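Local coordinates for protein oxaloacetate acetyl hydrolase (Cryphonectria parasitica, PDB 3M0J) that belongs to the phosphoenolpyruvate phosphomutase family of enzymes, folds as a TIM barrel and assembles from four chains, at residues H121-I126 against R168-Q173; L196-R201 against L219-E224; E8-A13 against L84-P89; K137-R142 against Q173-E178. All coordinates share one frame; numbering follows the deposited sequence.

In the fold
Contacts 1 and 2 are buried and lie where barrel strands end near the bound 2,2-difluoro-3,3-dihydroxybutanedioic acid. They lie on neighbouring strands, 164-169 and 194-197, which touch directly, with Thr169 N 2.9 Å from Leu196 O. Contact 1 is dense in carboxylates and a guanidinium; contact 2 mixes leucine packing with one amide-carboxylate bond and bridging waters. Contact 4, at the surface, meets contact 1 through the salt bridge of Lys137 and Asp170, shares Gln173 with it, and relies largely on water. Contact 3 stands apart, its centre about 29 Å from that of contact 1: a surface meeting of two turns built on prolines and phenylalanines, next to another subunit.

Contact 1: H121-I126 against R168-Q173; sequences HLEDQI and RTDALQ. With OAF (2,2-difluoro-3,3-dihydroxybutanedioic acid), chain B.
Glu123 and Arg168 lie alongside each other at the ends of two neighbouring parallel barrel strands, 119-122 and 164-169. Their strand-to-strand bond runs from Arg168 N to Leu122 O, 2.9 Å at 165°. Asp124 supplies the polar fastening farther on. Its OD1 takes the Asp170 N-H at 2.8 Å, almost straight at 178°, while OD2 accepts from Thr169 OG1 at 2.7 Å; both oxygens are met on the syn side. Arg183 also pairs with OD2.

The ionic group is centred on Arg168. Its CG is anti to the backbone N (chi1 167°) and the chain stays extended to NE, carrying the guanidinium to the ligand. NE and NH2 grip Asp170 side-on, with NE 2.8 Å from OD2. Glu123 OE1 instead stands over the guanidinium's centre, 3.4 Å from NE, pairing by charge with no N-H aimed at it; Lys129 holds OE2. Beside the guanidinium lies the His121 ring, whose NE2 bonds Tyr50.

Toward the ligand, Arg168 NH1 donates to O3 of 2,2-difluoro-3,3-dihydroxybutanedioic acid (2.7 Å) and NH2 to its O5 (2.9 Å). The grip on Asp170 sets the guanidinium's rotation, Glu123 adds charge over one face, and NH1 and NH2 each present one N-H to the ligand.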
loop_
_atom_site.group_PDB
_atom_site.type_symbol
_atom_site.label_atom_id
_atom_site.label_comp_id
_atom_site.label_asym_id
_atom_site.label_seq_id
_atom_site.Cartn_x
_atom_site.Cartn_y
_atom_site.Cartn_z
ATOM N N HIS A 121 6.449 16.859 13.132
ATOM C CA HIS A 121 7.744 17.086 13.775
ATOM C C HIS A 121 8.877 16.337 13.082
ATOM O O HIS A 121 8.743 15.155 12.726
ATOM C CB HIS A 121 7.711 16.861 15.294
ATOM C CG HIS A 121 7.398 15.460 15.734
ATOM N ND1 HIS A 121 8.307 14.431 15.660
ATOM C CD2 HIS A 121 6.294 14.953 16.341
ATOM C CE1 HIS A 121 7.772 13.338 16.196
ATOM N NE2 HIS A 121 6.558 13.629 16.605
ATOM N N LEU A 122 9.973 17.062 12.857
ATOM C CA LEU A 122 11.109 16.589 12.077
ATOM C C LEU A 122 12.345 16.722 12.962
ATOM O O LEU A 122 12.610 17.804 13.481
ATOM C CB LEU A 122 11.241 17.456 10.815
ATOM C CG LEU A 122 12.507 17.388 9.966
ATOM C CD1 LEU A 122 12.757 15.964 9.519
ATOM C CD2 LEU A 122 12.356 18.318 8.772
ATOM N N GLU A 123 13.081 15.621 13.139
ATOM C CA GLU A 123 14.146 15.541 14.133
ATOM C C GLU A 123 15.547 15.472 13.532
ATOM O O GLU A 123 15.726 15.375 12.308
ATOM C CB GLU A 123 13.914 14.351 15.072
ATOM C CG GLU A 123 14.009 13.008 14.372
ATOM C CD GLU A 123 13.225 11.909 15.093
ATOM O OE1 GLU A 123 12.080 12.176 15.516
ATOM O OE2 GLU A 123 13.758 10.783 15.224
ATOM N N ASP A 124 16.534 15.577 14.415
ATOM C CA ASP A 124 17.931 15.585 14.031
ATOM C C ASP A 124 18.643 14.257 14.309
ATOM O O ASP A 124 19.868 14.202 14.307
ATOM C CB ASP A 124 18.665 16.735 14.727
ATOM C CG ASP A 124 18.555 16.672 16.229
ATOM O OD1 ASP A 124 17.792 15.821 16.747
ATOM O OD2 ASP A 124 19.235 17.475 16.902
ATOM N N GLN A 125 17.885 13.188 14.541
ATOM C CA GLN A 125 18.501 11.875 14.720
ATOM C C GLN A 125 19.189 11.389 13.444
ATOM O O GLN A 125 18.823 11.799 12.335
ATOM C CB GLN A 125 17.462 10.854 15.190
ATOM C CG GLN A 125 16.946 11.114 16.600
ATOM C CD GLN A 125 16.261 9.904 17.202
ATOM O OE1 GLN A 125 15.149 9.999 17.735
ATOM N NE2 GLN A 125 16.908 8.758 17.110
ATOM N N ILE A 126 20.189 10.526 13.593
ATOM C CA ILE A 126 20.731 9.856 12.420
ATOM C C ILE A 126 19.616 9.021 11.797
ATOM O O ILE A 126 18.644 8.677 12.467
ATOM C CB ILE A 126 21.939 8.971 12.763
ATOM C CG1 ILE A 126 21.517 7.868 13.735
ATOM C CG2 ILE A 126 23.065 9.824 13.360
ATOM C CD1 ILE A 126 22.570 6.805 13.914
ATOM N N ARG A 168 12.186 19.263 15.907
ATOM C CA ARG A 168 12.488 18.474 17.084
ATOM C C ARG A 168 13.987 18.253 17.173
ATOM O O ARG A 168 14.630 17.943 16.173
ATOM C CB ARG A 168 11.771 17.129 16.994
ATOM C CG ARG A 168 12.273 16.110 18.013
ATOM C CD ARG A 168 11.393 14.845 18.004
ATOM N NE ARG A 168 12.111 13.705 18.582
ATOM C CZ ARG A 168 11.529 12.551 18.906
ATOM N NH1 ARG A 168 10.206 12.391 18.760
ATOM N NH2 ARG A 168 12.267 11.553 19.381
ATOM N N THR A 169 14.538 18.406 18.373
ATOM C CA THR A 169 15.925 18.009 18.606
ATOM C C THR A 169 16.031 16.931 19.666
ATOM O O THR A 169 15.476 17.047 20.763
ATOM C CB THR A 169 16.868 19.191 18.959
ATOM O OG1 THR A 169 18.195 18.678 19.136
ATOM C CG2 THR A 169 16.425 19.871 20.249
ATOM N N ASP A 170 16.748 15.875 19.299
ATOM C CA ASP A 170 17.050 14.752 20.172
ATOM C C ASP A 170 18.448 14.872 20.764
ATOM O O ASP A 170 19.002 13.890 21.252
ATOM C CB ASP A 170 16.939 13.481 19.347
ATOM C CG ASP A 170 15.505 13.047 19.183
ATOM O OD1 ASP A 170 14.980 12.455 20.137
ATOM O OD2 ASP A 170 14.892 13.333 18.139
ATOM N N ALA A 171 19.012 16.077 20.716
ATOM C CA ALA A 171 20.419 16.279 21.060
ATOM C C ALA A 171 20.714 16.298 22.555
ATOM O O ALA A 171 21.874 16.216 22.958
ATOM C CB ALA A 171 20.937 17.558 20.415
ATOM N N LEU A 172 19.681 16.396 23.385
ATOM C CA LEU A 172 19.913 16.521 24.823
ATOM C C LEU A 172 20.725 15.337 25.338
ATOM O O LEU A 172 21.739 15.516 26.020
ATOM C CB LEU A 172 18.595 16.663 25.588
ATOM C CG LEU A 172 18.735 16.893 27.095
ATOM C CD1 LEU A 172 19.572 18.130 27.355
ATOM C CD2 LEU A 172 17.375 17.009 27.767
ATOM N N GLN A 173 20.288 14.126 25.006
ATOM C CA GLN A 173 20.919 12.915 25.530
ATOM C C GLN A 173 22.435 12.908 25.333
ATOM O O GLN A 173 23.176 12.587 26.257
ATOM C CB GLN A 173 20.295 11.658 24.899
ATOM C CG GLN A 173 20.745 10.334 25.532
ATOM C CD GLN A 173 20.139 9.128 24.826
ATOM O OE1 GLN A 173 18.945 8.856 24.951
ATOM N NE2 GLN A 173 20.959 8.410 24.070
HETATM O O2 OAF B . 5.398 8.816 19.494
HETATM C C1 OAF B . 6.430 9.037 18.941
HETATM O O1 OAF B . 6.789 8.315 17.810
HETATM C C2 OAF B . 7.485 9.949 19.575
HETATM O O4 OAF B . 6.866 11.080 20.152
HETATM O O3 OAF B . 8.368 10.401 18.585
HETATM C C3 OAF B . 8.211 9.088 20.640
HETATM F F1 OAF B . 7.436 9.008 21.766
HETATM F F2 OAF B . 8.461 7.820 20.201
HETATM C C4 OAF B . 9.558 9.720 20.958
HETATM O O5 OAF B . 10.532 9.393 20.355
HETATM O O6 OAF B . 9.620 10.566 22.063
#

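Contact 2: L196-R201 against L219-E224; sequences LLEGFR and LLNSVE. With CA (calcium ion), chain D; OAF (2,2-difluoro-3,3-dihydroxybutanedioic acid), chain B.
Asn221 and Glu198 meet where the sixth and seventh strands of the TIM barrel, 194-197 and 219-222, run out beside the bound 2,2-difluoro-3,3-dihydroxybutanedioic acid. Asn221 ND2 donates to Glu198 OE1 at 2.9 Å and 169°, in its own amide plane and onto the syn lone pair. Glu198 bends at chi2 (84°), bringing OE1 there. The same nitrogen makes a weak bond to ligand O6, an atom whose place is less sure. Ser247 takes the other end of the amide, at OD1, so both ends are tied and its flip is settled.

Next to this polar pair, Leu196 reaches across with both branches: CD1 abuts Asn221 CB, and CD2 packs on Leu219 CD2 at 3.8 Å. Leu220 CD1 comes to the rim of the Phe200 ring, near its plane, 3.7 Å from CD2.

Farther out, water mediates between the backbones. One water joins Leu197 N to Leu219 O, and another links Leu197 O (2.8 Å) with Asn221 N (2.9 Å), two bridges that span the gap between these strands. Beyond them, Glu224 leads to a calcium ion also bound by Asn225 and by Thr273 and Asp275 of the second subunit; Glu224 OE2 sits 2.3 Å from the metal.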
loop_
_atom_site.group_PDB
_atom_site.type_symbol
_atom_site.label_atom_id
_atom_site.label_comp_id
_atom_site.label_asym_id
_atom_site.label_seq_id
_atom_site.Cartn_x
_atom_site.Cartn_y
_atom_site.Cartn_z
ATOM N N LEU A 196 10.574 21.605 19.445
ATOM C CA LEU A 196 10.331 20.505 20.364
ATOM C C LEU A 196 11.667 20.025 20.897
ATOM O O LEU A 196 12.459 19.422 20.162
ATOM C CB LEU A 196 9.585 19.368 19.658
ATOM C CG LEU A 196 9.558 17.951 20.245
ATOM C CD1 LEU A 196 9.303 17.879 21.738
ATOM C CD2 LEU A 196 8.559 17.110 19.462
ATOM N N LEU A 197 11.939 20.325 22.165
ATOM C CA LEU A 197 13.117 19.777 22.826
ATOM C C LEU A 197 12.685 18.451 23.436
ATOM O O LEU A 197 11.879 18.425 24.369
ATOM C CB LEU A 197 13.679 20.749 23.887
ATOM C CG LEU A 197 15.143 20.533 24.328
ATOM C CD1 LEU A 197 15.682 21.727 25.108
ATOM C CD2 LEU A 197 15.302 19.253 25.151
ATOM N N GLU A 198 13.200 17.356 22.888
ATOM C CA GLU A 198 12.750 16.011 23.254
ATOM C C GLU A 198 13.394 15.547 24.560
ATOM O O GLU A 198 14.588 15.783 24.803
ATOM C CB GLU A 198 13.081 15.022 22.135
ATOM C CG GLU A 198 13.005 13.567 22.533
ATOM C CD GLU A 198 11.611 12.997 22.456
ATOM O OE1 GLU A 198 10.639 13.759 22.194
ATOM O OE2 GLU A 198 11.479 11.762 22.658
ATOM N N GLY A 199 12.595 14.890 25.396
ATOM C CA GLY A 199 13.109 14.208 26.572
ATOM C C GLY A 199 13.739 15.071 27.642
ATOM O O GLY A 199 14.872 14.826 28.049
ATOM N N PHE A 200 13.003 16.064 28.127
ATOM C CA PHE A 200 13.510 16.889 29.223
ATOM C C PHE A 200 13.907 15.979 30.380
ATOM O O PHE A 200 13.314 14.923 30.584
ATOM C CB PHE A 200 12.456 17.888 29.701
ATOM C CG PHE A 200 12.210 19.018 28.754
ATOM C CD1 PHE A 200 13.205 19.927 28.473
ATOM C CD2 PHE A 200 10.973 19.178 28.156
ATOM C CE1 PHE A 200 12.977 20.981 27.598
ATOM C CE2 PHE A 200 10.733 20.228 27.287
ATOM C CZ PHE A 200 11.739 21.129 27.012
ATOM N N ARG A 201 14.920 16.396 31.126
ATOM C CA ARG A 201 15.401 15.625 32.257
ATOM C C ARG A 201 14.785 16.156 33.548
ATOM O O ARG A 201 14.762 15.464 34.566
ATOM C CB ARG A 201 16.931 15.682 32.314
ATOM C CG ARG A 201 17.597 15.031 31.106
ATOM C CD ARG A 201 19.019 15.537 30.863
ATOM N NE ARG A 201 19.909 15.278 31.991
ATOM C CZ ARG A 201 20.386 14.077 32.311
ATOM N NH1 ARG A 201 21.197 13.943 33.355
ATOM N NH2 ARG A 201 20.047 13.008 31.595
ATOM N N LEU A 219 6.607 22.833 21.803
ATOM C CA LEU A 219 5.713 21.697 21.973
ATOM C C LEU A 219 6.358 20.748 22.970
ATOM O O LEU A 219 7.541 20.460 22.872
ATOM C CB LEU A 219 5.531 21.015 20.619
ATOM C CG LEU A 219 4.697 19.739 20.542
ATOM C CD1 LEU A 219 4.244 19.552 19.096
ATOM C CD2 LEU A 219 5.454 18.510 21.031
ATOM N N LEU A 220 5.584 20.305 23.949
ATOM C CA LEU A 220 6.084 19.382 24.946
ATOM C C LEU A 220 5.633 17.979 24.598
ATOM O O LEU A 220 4.452 17.757 24.399
ATOM C CB LEU A 220 5.512 19.767 26.304
ATOM C CG LEU A 220 5.788 18.809 27.457
ATOM C CD1 LEU A 220 7.311 18.733 27.708
ATOM C CD2 LEU A 220 5.051 19.315 28.679
ATOM N N ASN A 221 6.573 17.039 24.506
ATOM C CA ASN A 221 6.219 15.655 24.206
ATOM C C ASN A 221 6.161 14.802 25.473
ATOM O O ASN A 221 7.190 14.390 26.025
ATOM C CB ASN A 221 7.197 15.043 23.211
ATOM C CG ASN A 221 6.925 13.570 22.957
ATOM O OD1 ASN A 221 5.813 13.097 23.166
ATOM N ND2 ASN A 221 7.945 12.837 22.530
ATOM N N SER A 222 4.953 14.554 25.946
ATOM C CA SER A 222 4.764 13.722 27.117
ATOM C C SER A 222 4.803 12.267 26.687
ATOM O O SER A 222 4.038 11.853 25.822
ATOM C CB SER A 222 3.426 14.039 27.782
ATOM O OG SER A 222 3.231 13.216 28.924
ATOM N N VAL A 223 5.717 11.498 27.266
ATOM C CA VAL A 223 5.832 10.081 26.941
ATOM C C VAL A 223 5.404 9.275 28.153
ATOM O O VAL A 223 6.116 9.215 29.145
ATOM C CB VAL A 223 7.264 9.716 26.523
ATOM C CG1 VAL A 223 7.398 8.217 26.302
ATOM C CG2 VAL A 223 7.633 10.466 25.248
ATOM N N GLU A 224 4.218 8.681 28.072
ATOM C CA GLU A 224 3.643 7.990 29.217
ATOM C C GLU A 224 4.537 6.848 29.667
ATOM O O GLU A 224 4.882 5.976 28.870
ATOM C CB GLU A 224 2.250 7.473 28.882
ATOM C CG GLU A 224 1.636 6.597 29.982
ATOM C CD GLU A 224 1.318 7.356 31.263
ATOM O OE1 GLU A 224 1.539 8.584 31.335
ATOM O OE2 GLU A 224 0.827 6.714 32.211
HETATM CA CA CA D . 1.699 5.925 34.157
HETATM O O2 OAF B . 5.398 8.816 19.494
HETATM C C1 OAF B . 6.430 9.037 18.941
HETATM O O1 OAF B . 6.789 8.315 17.810
HETATM C C2 OAF B . 7.485 9.949 19.575
HETATM O O4 OAF B . 6.866 11.080 20.152
HETATM O O3 OAF B . 8.368 10.401 18.585
HETATM C C3 OAF B . 8.211 9.088 20.640
HETATM F F1 OAF B . 7.436 9.008 21.766
HETATM F F2 OAF B . 8.461 7.820 20.201
HETATM C C4 OAF B . 9.558 9.720 20.958
HETATM O O5 OAF B . 10.532 9.393 20.355
HETATM O O6 OAF B . 9.620 10.566 22.063
HETATM O O HOH W 1 9.418 17.311 25.119
HETATM O O HOH W 2 10.009 20.872 24.054
HETATM O O HOH W 3 9.869 15.782 27.776
HETATM O O HOH W 4 -0.045 6.646 35.687
HETATM O O HOH W 5 2.818 7.939 34.624
#

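Contact 3: E8-A13 against L84-P89; sequences EPFSGA and LDPFGP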
loop_
_atom_site.group_PDB
_atom_site.type_symbol
_atom_site.label_atom_id
_atom_site.label_comp_id
_atom_site.label_asym_id
_atom_site.label_seq_id
_atom_site.Cartn_x
_atom_site.Cartn_y
_atom_site.Cartn_z
ATOM N N GLU A 8 -13.564 24.924 5.525
ATOM C CA GLU A 8 -13.508 23.997 4.403
ATOM C C GLU A 8 -13.010 22.619 4.810
ATOM O O GLU A 8 -12.302 22.474 5.810
ATOM C CB GLU A 8 -12.619 24.556 3.289
ATOM C CG GLU A 8 -13.189 25.775 2.582
ATOM C CD GLU A 8 -14.647 25.599 2.210
ATOM O OE1 GLU A 8 -15.513 25.705 3.107
ATOM O OE2 GLU A 8 -14.928 25.363 1.019
ATOM N N PRO A 9 -13.381 21.595 4.032
ATOM C CA PRO A 9 -12.861 20.253 4.303
ATOM C C PRO A 9 -11.365 20.234 4.055
ATOM O O PRO A 9 -10.874 21.070 3.286
ATOM C CB PRO A 9 -13.561 19.399 3.247
ATOM C CG PRO A 9 -13.874 20.390 2.139
ATOM C CD PRO A 9 -14.329 21.589 2.906
ATOM N N PHE A 10 -10.655 19.311 4.698
ATOM C CA PHE A 10 -9.215 19.124 4.491
ATOM C C PHE A 10 -8.369 20.341 4.855
ATOM O O PHE A 10 -7.291 20.543 4.288
ATOM C CB PHE A 10 -8.915 18.710 3.045
ATOM C CG PHE A 10 -9.851 17.669 2.516
ATOM C CD1 PHE A 10 -10.011 16.467 3.184
ATOM C CD2 PHE A 10 -10.585 17.898 1.360
ATOM C CE1 PHE A 10 -10.868 15.497 2.693
ATOM C CE2 PHE A 10 -11.451 16.943 0.869
ATOM C CZ PHE A 10 -11.595 15.736 1.537
ATOM N N SER A 11 -8.840 21.130 5.816
ATOM C CA SER A 11 -8.156 22.366 6.184
ATOM C C SER A 11 -7.480 22.278 7.546
ATOM O O SER A 11 -7.334 23.281 8.248
ATOM C CB SER A 11 -9.137 23.543 6.145
ATOM O OG SER A 11 -10.174 23.352 7.084
ATOM N N GLY A 12 -7.035 21.077 7.907
ATOM C CA GLY A 12 -6.372 20.881 9.180
ATOM C C GLY A 12 -5.191 21.825 9.408
ATOM O O GLY A 12 -5.009 22.345 10.506
ATOM N N ALA A 13 -4.375 22.052 8.379
ATOM C CA ALA A 13 -3.221 22.948 8.536
ATOM C C ALA A 13 -3.670 24.369 8.928
ATOM O O ALA A 13 -3.102 24.999 9.820
ATOM C CB ALA A 13 -2.383 22.981 7.268
ATOM N N LEU A 84 -10.509 10.943 8.494
ATOM C CA LEU A 84 -11.689 10.229 8.964
ATOM C C LEU A 84 -12.866 11.177 9.002
ATOM O O LEU A 84 -13.998 10.797 8.681
ATOM C CB LEU A 84 -11.441 9.655 10.356
ATOM C CG LEU A 84 -10.374 8.568 10.368
ATOM C CD1 LEU A 84 -10.041 8.171 11.816
ATOM C CD2 LEU A 84 -10.885 7.378 9.568
ATOM N N ASP A 85 -12.597 12.411 9.421
ATOM C CA ASP A 85 -13.567 13.490 9.307
ATOM C C ASP A 85 -12.903 14.663 8.583
ATOM O O ASP A 85 -12.027 15.315 9.125
ATOM C CB ASP A 85 -14.065 13.892 10.697
ATOM C CG ASP A 85 -15.058 15.050 10.672
ATOM O OD1 ASP A 85 -15.473 15.513 9.588
ATOM O OD2 ASP A 85 -15.420 15.502 11.775
ATOM N N PRO A 86 -13.307 14.901 7.335
ATOM C CA PRO A 86 -12.761 15.991 6.519
ATOM C C PRO A 86 -12.978 17.348 7.179
ATOM O O PRO A 86 -12.317 18.320 6.813
ATOM C CB PRO A 86 -13.588 15.909 5.235
ATOM C CG PRO A 86 -14.027 14.492 5.153
ATOM C CD PRO A 86 -14.236 14.045 6.577
ATOM N N PHE A 87 -13.896 17.411 8.139
ATOM C CA PHE A 87 -14.185 18.662 8.822
ATOM C C PHE A 87 -13.755 18.592 10.282
ATOM O O PHE A 87 -14.123 19.452 11.072
ATOM C CB PHE A 87 -15.681 18.974 8.760
ATOM C CG PHE A 87 -16.242 18.989 7.367
ATOM C CD1 PHE A 87 -16.138 20.123 6.579
ATOM C CD2 PHE A 87 -16.878 17.875 6.849
ATOM C CE1 PHE A 87 -16.654 20.144 5.297
ATOM C CE2 PHE A 87 -17.391 17.890 5.565
ATOM C CZ PHE A 87 -17.277 19.025 4.792
ATOM N N GLY A 88 -12.996 17.562 10.639
ATOM C CA GLY A 88 -12.608 17.351 12.022
ATOM C C GLY A 88 -11.321 18.040 12.451
ATOM O O GLY A 88 -10.815 18.926 11.765
ATOM N N PRO A 89 -10.780 17.631 13.608
ATOM C CA PRO A 89 -9.610 18.268 14.216
ATOM C C PRO A 89 -8.346 18.037 13.405
ATOM O O PRO A 89 -8.198 17.000 12.750
ATOM C CB PRO A 89 -9.492 17.547 15.566
ATOM C CG PRO A 89 -10.109 16.201 15.299
ATOM C CD PRO A 89 -11.304 16.544 14.452
HETATM O O HOH W 6 -10.581 20.107 7.946
#
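Phe10 N donates to Pro86 O at 2.9 Å and 155°, in the carbonyl plane and on a lone pair, and so links a type II turn, Glu8 to Ser11, with a type I turn, Asp85 to Gly88. Phe10 occupies the third position of its turn with a positive phi of 62°, as that turn type expects. The carbonyl of Pro86 has further company: a water donates to it at 2.7 Å and accepts from Ser11 N, and the CA of Pro9 makes a C-H...O contact with it.

Each turn is also braced internally. Ser11 OG donates to Glu8 O at 2.6 Å, and Asp85 OD1 receives Phe87 N at 2.9 Å in an Asx turn.

The side chains form two pairs, each lying alongside and pointing the same way. The Phe10 ring carries CE1 to Pro86 CB at 3.7 Å, while Pro9 CB lies over one of its faces, offset toward the rim. In the second pair, Phe87 CE1 touches Pro9 CD at 3.6 Å. Between the pairs the two prolines approach at their CB atoms. Leu159 of the third subunit packs on Pro9, Phe10 and Pro86, and Arg160 of that subunit forms a salt bridge with Glu8.

The chemistry is thus one shared acceptor amid apolar carbon: Pro86 O collects direct and water-mediated links to the N-terminal turn, while proline rings and two phenylalanines pack on one another at a subunit boundary.

Contact 4: K137-R142 against Q173-E178; sequences KKVVSR and QSLGYE
Val139 and Leu175, with Lys137 and Gln173, make a largely water-mediated surface contact between the loop leading into helix 142-158 and the short helix 172-175. Direct apolar touching is slight: Val139 CG2 meets Leu175 CD1 at 3.7 Å, a branch tip against a branch tip.

The Lys137 chain crosses Gln173, with CE 4.1 Å from Gln173 CB. The lysine runs extended and then bends at chi3 (61°), which turns its end toward the backbone N of Gln173. There NZ donates to a water at 2.9 Å that also accepts from Gln173 N at 3.0 Å. The same ammonium is held by Gly132 O and forms a salt bridge with Asp170, which links this loop to the charged cluster around Arg168.

Ser174 is the second bridging point. Its OG sits between the backbone N and the carbonyl carbon (chi1 67°), facing the loop. From there it donates at 2.8 Å to a water that in turn donates to Lys137 O at 2.7 Å. A second water, 2.8 Å from Ser174 OG, donates to that hydroxyl and accepts from Val139 N. Two waters therefore link one hydroxyl to Lys137 O and Val139 N of the loop backbone.

Around this layer, Lys138 and Val140 pair by backbone bonds with Ile126 and Asp124, in the loop after strand 119-122. Gly176, with a positive phi of 96°, ends helix 172-175 and stands at the N-cap of helix 177-189, whose Arg183 packs on both Val139 and Leu175.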
loop_
_atom_site.group_PDB
_atom_site.type_symbol
_atom_site.label_atom_id
_atom_site.label_comp_id
_atom_site.label_asym_id
_atom_site.label_seq_id
_atom_site.Cartn_x
_atom_site.Cartn_y
_atom_site.Cartn_z
ATOM N N LYS A 137 21.312 7.121 21.612
ATOM C CA LYS A 137 20.656 7.913 20.566
ATOM C C LYS A 137 21.541 9.039 20.034
ATOM O O LYS A 137 21.776 10.029 20.728
ATOM C CB LYS A 137 19.346 8.502 21.121
ATOM C CG LYS A 137 18.551 9.343 20.142
ATOM C CD LYS A 137 17.244 9.825 20.778
ATOM C CE LYS A 137 17.521 10.694 22.004
ATOM N NZ LYS A 137 16.318 11.491 22.426
ATOM N N LYS A 138 22.014 8.887 18.795
ATOM C CA LYS A 138 22.933 9.844 18.180
ATOM C C LYS A 138 22.232 10.799 17.212
ATOM O O LYS A 138 21.247 10.436 16.569
ATOM C CB LYS A 138 24.052 9.108 17.435
ATOM C CG LYS A 138 24.956 8.271 18.341
ATOM N N VAL A 139 22.767 12.010 17.086
ATOM C CA VAL A 139 22.189 13.002 16.191
ATOM C C VAL A 139 23.193 13.437 15.131
ATOM O O VAL A 139 24.411 13.287 15.307
ATOM C CB VAL A 139 21.693 14.247 16.949
ATOM C CG1 VAL A 139 20.604 13.878 17.944
ATOM C CG2 VAL A 139 22.868 14.967 17.632
ATOM N N VAL A 140 22.681 13.972 14.026
ATOM C CA VAL A 140 23.537 14.470 12.959
ATOM C C VAL A 140 24.046 15.844 13.356
ATOM O O VAL A 140 23.600 16.409 14.350
ATOM C CB VAL A 140 22.785 14.540 11.609
ATOM C CG1 VAL A 140 22.285 13.146 11.214
ATOM C CG2 VAL A 140 21.629 15.530 11.681
ATOM N N SER A 141 24.999 16.374 12.594
ATOM C CA SER A 141 25.532 17.697 12.858
ATOM C C SER A 141 24.457 18.769 12.712
ATOM O O SER A 141 23.437 18.557 12.059
ATOM C CB SER A 141 26.640 18.010 11.860
ATOM O OG SER A 141 26.058 18.277 10.595
ATOM N N ARG A 142 24.706 19.929 13.300
ATOM C CA ARG A 142 23.774 21.039 13.177
ATOM C C ARG A 142 23.508 21.346 11.703
ATOM O O ARG A 142 22.359 21.504 11.282
ATOM C CB ARG A 142 24.328 22.266 13.899
ATOM C CG ARG A 142 23.342 23.402 14.041
ATOM C CD ARG A 142 23.953 24.506 14.879
ATOM N NE ARG A 142 24.359 24.011 16.190
ATOM C CZ ARG A 142 25.020 24.731 17.088
ATOM N NH1 ARG A 142 25.364 25.983 16.821
ATOM N NH2 ARG A 142 25.342 24.194 18.255
ATOM N N GLN A 173 20.288 14.126 25.006
ATOM C CA GLN A 173 20.919 12.915 25.530
ATOM C C GLN A 173 22.435 12.908 25.333
ATOM O O GLN A 173 23.176 12.587 26.257
ATOM C CB GLN A 173 20.295 11.658 24.899
ATOM C CG GLN A 173 20.745 10.334 25.532
ATOM C CD GLN A 173 20.139 9.128 24.826
ATOM O OE1 GLN A 173 18.945 8.856 24.951
ATOM N NE2 GLN A 173 20.959 8.410 24.070
ATOM N N SER A 174 22.895 13.264 24.135
ATOM C CA SER A 174 24.311 13.120 23.797
ATOM C C SER A 174 25.110 14.418 23.827
ATOM O O SER A 174 26.315 14.388 24.073
ATOM C CB SER A 174 24.485 12.440 22.431
ATOM O OG SER A 174 24.004 13.253 21.365
ATOM N N LEU A 175 24.451 15.551 23.585
ATOM C CA LEU A 175 25.156 16.827 23.434
ATOM C C LEU A 175 24.791 17.895 24.459
ATOM O O LEU A 175 25.477 18.909 24.571
ATOM C CB LEU A 175 24.950 17.398 22.027
ATOM C CG LEU A 175 25.406 16.502 20.876
ATOM C CD1 LEU A 175 25.198 17.187 19.528
ATOM C CD2 LEU A 175 26.875 16.127 21.065
ATOM N N GLY A 176 23.702 17.692 25.188
ATOM C CA GLY A 176 23.368 18.605 26.265
ATOM C C GLY A 176 22.376 19.698 25.916
ATOM O O GLY A 176 21.971 19.845 24.772
ATOM N N TYR A 177 22.008 20.480 26.925
ATOM C CA TYR A 177 20.961 21.489 26.823
ATOM C C TYR A 177 21.306 22.629 25.867
ATOM O O TYR A 177 20.553 22.912 24.938
ATOM C CB TYR A 177 20.633 22.032 28.224
ATOM C CG TYR A 177 19.595 23.134 28.266
ATOM C CD1 TYR A 177 18.240 22.845 28.352
ATOM C CD2 TYR A 177 19.975 24.467 28.246
ATOM C CE1 TYR A 177 17.298 23.857 28.403
ATOM C CE2 TYR A 177 19.041 25.482 28.300
ATOM C CZ TYR A 177 17.705 25.172 28.379
ATOM O OH TYR A 177 16.774 26.183 28.419
ATOM N N GLU A 178 22.435 23.294 26.094
ATOM C CA GLU A 178 22.789 24.434 25.254
ATOM C C GLU A 178 22.749 24.085 23.764
ATOM O O GLU A 178 22.304 24.887 22.942
ATOM C CB GLU A 178 24.170 24.974 25.634
ATOM C CG GLU A 178 24.565 26.230 24.882
ATOM O OE1 GLU A 178 26.369 26.507 26.401
HETATM O O HOH W 7 21.331 12.608 21.489
HETATM O O HOH W 8 17.486 13.575 24.051
HETATM O O HOH W 9 25.130 12.473 18.929
#